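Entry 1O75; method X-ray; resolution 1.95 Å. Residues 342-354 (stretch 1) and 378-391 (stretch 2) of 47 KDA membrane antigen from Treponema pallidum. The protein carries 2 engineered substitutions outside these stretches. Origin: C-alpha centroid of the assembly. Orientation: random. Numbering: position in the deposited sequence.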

# COMPACT_ATOMS: atom_id res chain seq x y z
N GLY B 342 -4.19 27.12 10.63
CA GLY B 342 -5.38 27.07 11.46
C GLY B 342 -6.57 26.50 10.71
O GLY B 342 -6.75 26.77 9.52
N LEU B 343 -7.38 25.71 11.41
CA LEU B 343 -8.57 25.10 10.81
C LEU B 343 -9.86 25.55 11.50
O LEU B 343 -10.00 25.41 12.72
CB LEU B 343 -8.46 23.57 10.87
CG LEU B 343 -7.34 22.92 10.06
CD1 LEU B 343 -7.17 21.47 10.49
CD2 LEU B 343 -7.65 23.03 8.58
N LYS B 344 -10.80 26.07 10.71
CA LYS B 344 -12.07 26.54 11.25
C LYS B 344 -13.19 26.28 10.25
O LYS B 344 -13.23 26.88 9.17
CB LYS B 344 -11.97 28.04 11.56
CG LYS B 344 -13.16 28.61 12.30
CD LYS B 344 -12.94 30.09 12.58
CE LYS B 344 -14.06 30.68 13.42
NZ LYS B 344 -13.84 32.13 13.69
N GLY B 345 -14.09 25.37 10.61
CA GLY B 345 -15.19 25.04 9.72
C GLY B 345 -14.64 24.40 8.46
O GLY B 345 -14.18 23.25 8.48
N LYS B 346 -14.70 25.15 7.36
CA LYS B 346 -14.20 24.68 6.07
C LYS B 346 -13.05 25.60 5.65
O LYS B 346 -12.74 25.73 4.47
CB LYS B 346 -15.30 24.74 5.01
CG LYS B 346 -16.54 23.91 5.35
CD LYS B 346 -17.54 23.93 4.20
CE LYS B 346 -18.75 23.05 4.50
NZ LYS B 346 -19.80 23.12 3.45
N VAL B 347 -12.42 26.23 6.63
CA VAL B 347 -11.35 27.18 6.36
C VAL B 347 -9.98 26.81 6.92
O VAL B 347 -9.84 26.50 8.10
CB VAL B 347 -11.72 28.57 6.89
CG1 VAL B 347 -10.69 29.60 6.43
CG2 VAL B 347 -13.12 28.95 6.44
N LEU B 348 -8.98 26.88 6.05
CA LEU B 348 -7.60 26.61 6.43
C LEU B 348 -6.86 27.94 6.36
O LEU B 348 -6.76 28.56 5.30
CB LEU B 348 -6.98 25.59 5.46
CG LEU B 348 -5.45 25.41 5.41
CD1 LEU B 348 -4.88 25.28 6.80
CD2 LEU B 348 -5.12 24.19 4.57
N THR B 349 -6.37 28.41 7.50
CA THR B 349 -5.67 29.68 7.55
C THR B 349 -4.15 29.52 7.60
O THR B 349 -3.61 28.91 8.52
CB THR B 349 -6.14 30.52 8.76
OG1 THR B 349 -7.53 30.83 8.62
CG2 THR B 349 -5.35 31.82 8.85
N ILE B 350 -3.48 30.08 6.60
CA ILE B 350 -2.03 30.01 6.50
C ILE B 350 -1.36 31.37 6.63
O ILE B 350 -1.63 32.30 5.87
CB ILE B 350 -1.60 29.38 5.16
CG1 ILE B 350 -1.96 27.90 5.15
CG2 ILE B 350 -0.11 29.57 4.94
CD1 ILE B 350 -1.41 27.15 3.97
N GLY B 351 -0.47 31.48 7.62
CA GLY B 351 0.24 32.73 7.83
C GLY B 351 1.65 32.45 8.32
O GLY B 351 2.03 31.30 8.47
N GLY B 352 2.41 33.51 8.56
CA GLY B 352 3.77 33.35 9.05
C GLY B 352 4.83 33.15 7.99
O GLY B 352 6.03 33.22 8.27
N ALA B 353 4.40 32.89 6.75
CA ALA B 353 5.34 32.67 5.67
C ALA B 353 5.18 33.68 4.54
O ALA B 353 4.13 34.30 4.38
CB ALA B 353 5.19 31.25 5.13
N ASP B 354 6.23 33.81 3.75
CA ASP B 354 6.28 34.72 2.61
C ASP B 354 5.20 34.35 1.59
O ASP B 354 4.54 33.32 1.72
CB ASP B 354 7.68 34.61 1.97
CG ASP B 354 7.90 35.61 0.86
OD1 ASP B 354 7.30 35.46 -0.22
OD2 ASP B 354 8.70 36.55 1.07
N ALA B 378 -4.43 22.87 -3.69
CA ALA B 378 -3.62 24.07 -3.87
C ALA B 378 -3.98 25.06 -2.78
O ALA B 378 -5.13 25.14 -2.34
CB ALA B 378 -3.90 24.68 -5.24
N VAL B 379 -2.99 25.82 -2.33
CA VAL B 379 -3.22 26.78 -1.26
C VAL B 379 -2.34 28.02 -1.40
O VAL B 379 -1.30 28.00 -2.07
CB VAL B 379 -2.99 26.12 0.12
CG1 VAL B 379 -2.59 27.16 1.15
CG2 VAL B 379 -4.25 25.42 0.56
N SER B 380 -2.79 29.10 -0.76
CA SER B 380 -2.07 30.37 -0.77
C SER B 380 -2.07 30.94 0.64
O SER B 380 -2.67 30.37 1.56
CB SER B 380 -2.76 31.36 -1.72
OG SER B 380 -2.90 30.79 -3.01
N LEU B 381 -1.40 32.07 0.82
CA LEU B 381 -1.31 32.73 2.11
C LEU B 381 -2.68 33.30 2.53
O LEU B 381 -3.45 33.76 1.69
CB LEU B 381 -0.27 33.85 2.03
CG LEU B 381 0.08 34.66 3.28
CD1 LEU B 381 0.54 33.75 4.41
CD2 LEU B 381 1.17 35.65 2.91
N GLY B 382 -2.97 33.24 3.82
CA GLY B 382 -4.24 33.75 4.32
C GLY B 382 -5.27 32.70 4.69
O GLY B 382 -5.01 31.80 5.49
N GLN B 383 -6.46 32.81 4.10
CA GLN B 383 -7.54 31.86 4.38
C GLN B 383 -7.86 31.01 3.15
O GLN B 383 -7.86 31.50 2.02
CB GLN B 383 -8.79 32.62 4.83
CG GLN B 383 -8.57 33.46 6.09
CD GLN B 383 -9.80 34.27 6.48
OE1 GLN B 383 -10.89 33.72 6.65
NE2 GLN B 383 -9.63 35.58 6.62
N ASN B 384 -8.13 29.73 3.38
CA ASN B 384 -8.42 28.81 2.29
C ASN B 384 -9.65 27.94 2.59
O ASN B 384 -9.60 27.04 3.42
CB ASN B 384 -7.21 27.90 2.06
CG ASN B 384 -5.93 28.67 1.82
OD1 ASN B 384 -5.55 28.93 0.68
ND2 ASN B 384 -5.26 29.06 2.90
N VAL B 385 -10.76 28.23 1.91
CA VAL B 385 -11.98 27.46 2.09
C VAL B 385 -11.80 26.16 1.31
O VAL B 385 -11.43 26.18 0.14
CB VAL B 385 -13.22 28.22 1.56
CG1 VAL B 385 -14.49 27.40 1.78
CG2 VAL B 385 -13.34 29.58 2.25
N LEU B 386 -12.07 25.03 1.96
CA LEU B 386 -11.88 23.74 1.33
C LEU B 386 -13.12 22.84 1.31
O LEU B 386 -14.10 23.08 2.02
CB LEU B 386 -10.72 23.01 2.01
CG LEU B 386 -9.38 23.76 2.05
CD1 LEU B 386 -8.44 23.10 3.05
CD2 LEU B 386 -8.77 23.77 0.66
N SER B 387 -13.06 21.79 0.48
CA SER B 387 -14.13 20.81 0.33
C SER B 387 -14.12 19.86 1.52
O SER B 387 -13.97 18.65 1.35
CB SER B 387 -13.95 19.99 -0.95
OG SER B 387 -13.96 20.81 -2.10
N ALA B 388 -14.27 20.41 2.72
CA ALA B 388 -14.27 19.58 3.91
C ALA B 388 -14.70 20.35 5.15
O ALA B 388 -14.55 21.57 5.23
CB ALA B 388 -12.88 18.98 4.12
N ASP B 389 -15.25 19.61 6.10
CA ASP B 389 -15.71 20.19 7.35
C ASP B 389 -14.81 19.67 8.45
O ASP B 389 -14.76 18.47 8.70
CB ASP B 389 -17.16 19.77 7.62
CG ASP B 389 -18.14 20.42 6.65
OD1 ASP B 389 -18.39 21.63 6.79
OD2 ASP B 389 -18.63 19.71 5.74
N PHE B 390 -14.09 20.57 9.10
CA PHE B 390 -13.19 20.18 10.16
C PHE B 390 -13.91 20.16 11.50
O PHE B 390 -14.38 21.18 12.00
CB PHE B 390 -11.99 21.13 10.20
CG PHE B 390 -11.20 21.15 8.91
CD1 PHE B 390 -10.56 20.01 8.45
CD2 PHE B 390 -11.14 22.31 8.14
CE1 PHE B 390 -9.87 20.02 7.23
CE2 PHE B 390 -10.46 22.33 6.93
CZ PHE B 390 -9.82 21.18 6.47
N THR B 391 -14.01 18.96 12.08
CA THR B 391 -14.67 18.75 13.36
C THR B 391 -13.98 19.53 14.48
O THR B 391 -12.86 19.19 14.88
CB THR B 391 -14.67 17.25 13.74
OG1 THR B 391 -15.29 16.49 12.70
CG2 THR B 391 -15.43 17.04 15.05

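What ties the two backbones together? The strands pairing Val347 to Ile350 with Gly382 to Val385 run antiparallel, and their peptide groups exchange hydrogen bonds at two paired positions. Ile350 N donates to Gly382 O and Gly382 N to Ile350 O, both at 2.6 Å. At the next such pair Leu348 N reaches Asn384 O at 2.7 Å, while the return bond from Asn384 N to Leu348 O, 2.6 Å, is bent and weak. Beyond the ladder, Leu386 N meets Lys346 O at 2.7 Å and Phe390 N meets Gly345 O at 2.8 Å, the latter almost linear.

Why does asparagine suit its place at Asn384? Asn384 ND2 adds a second donor to Leu348 O at 2.9 Å, backing up the weak backbone bond. The same amide also braces its own stretch: Asn384 OD1 accepts from Ser380 N at 3.1 Å and Asn384 ND2 donates to Ser380 O at 3.2 Å. The polar group is thus satisfied beside Leu348 and Ile350.

What fills the face that Leu348 and Ile350 share with Asn384? Both are buried and apolar. Leu348 CB lies 3.8 Å from Leu386 CD1, and Ile350 CD1 packs tightly on Val379 CG1 at 3.1 Å. Gly382 has no side chain; at its backbone angles, with positive phi, a CB would be jammed against the carbonyl O of Leu381, which calls for glycine.

What packs away from the Leu348 and Ile350 face? The buried Phe390 ring receives Leu343 CD2 over one face, 3.5 Å from Leu343 CD2 to the Phe390 ring centroid, a CH-pi contact between flat and branched apolar groups. Gly345 takes the positive phi of a type II' turn. On the face of Thr349 and Gln383, Val347 CG2 meets Val385 CG2 at 4.2 Å. Outside, the extended Lys346 forms a long salt bridge, Lys346 NZ to Asp389 OD1 at 3.9 Å, although the placement of that oxygen is uncertain.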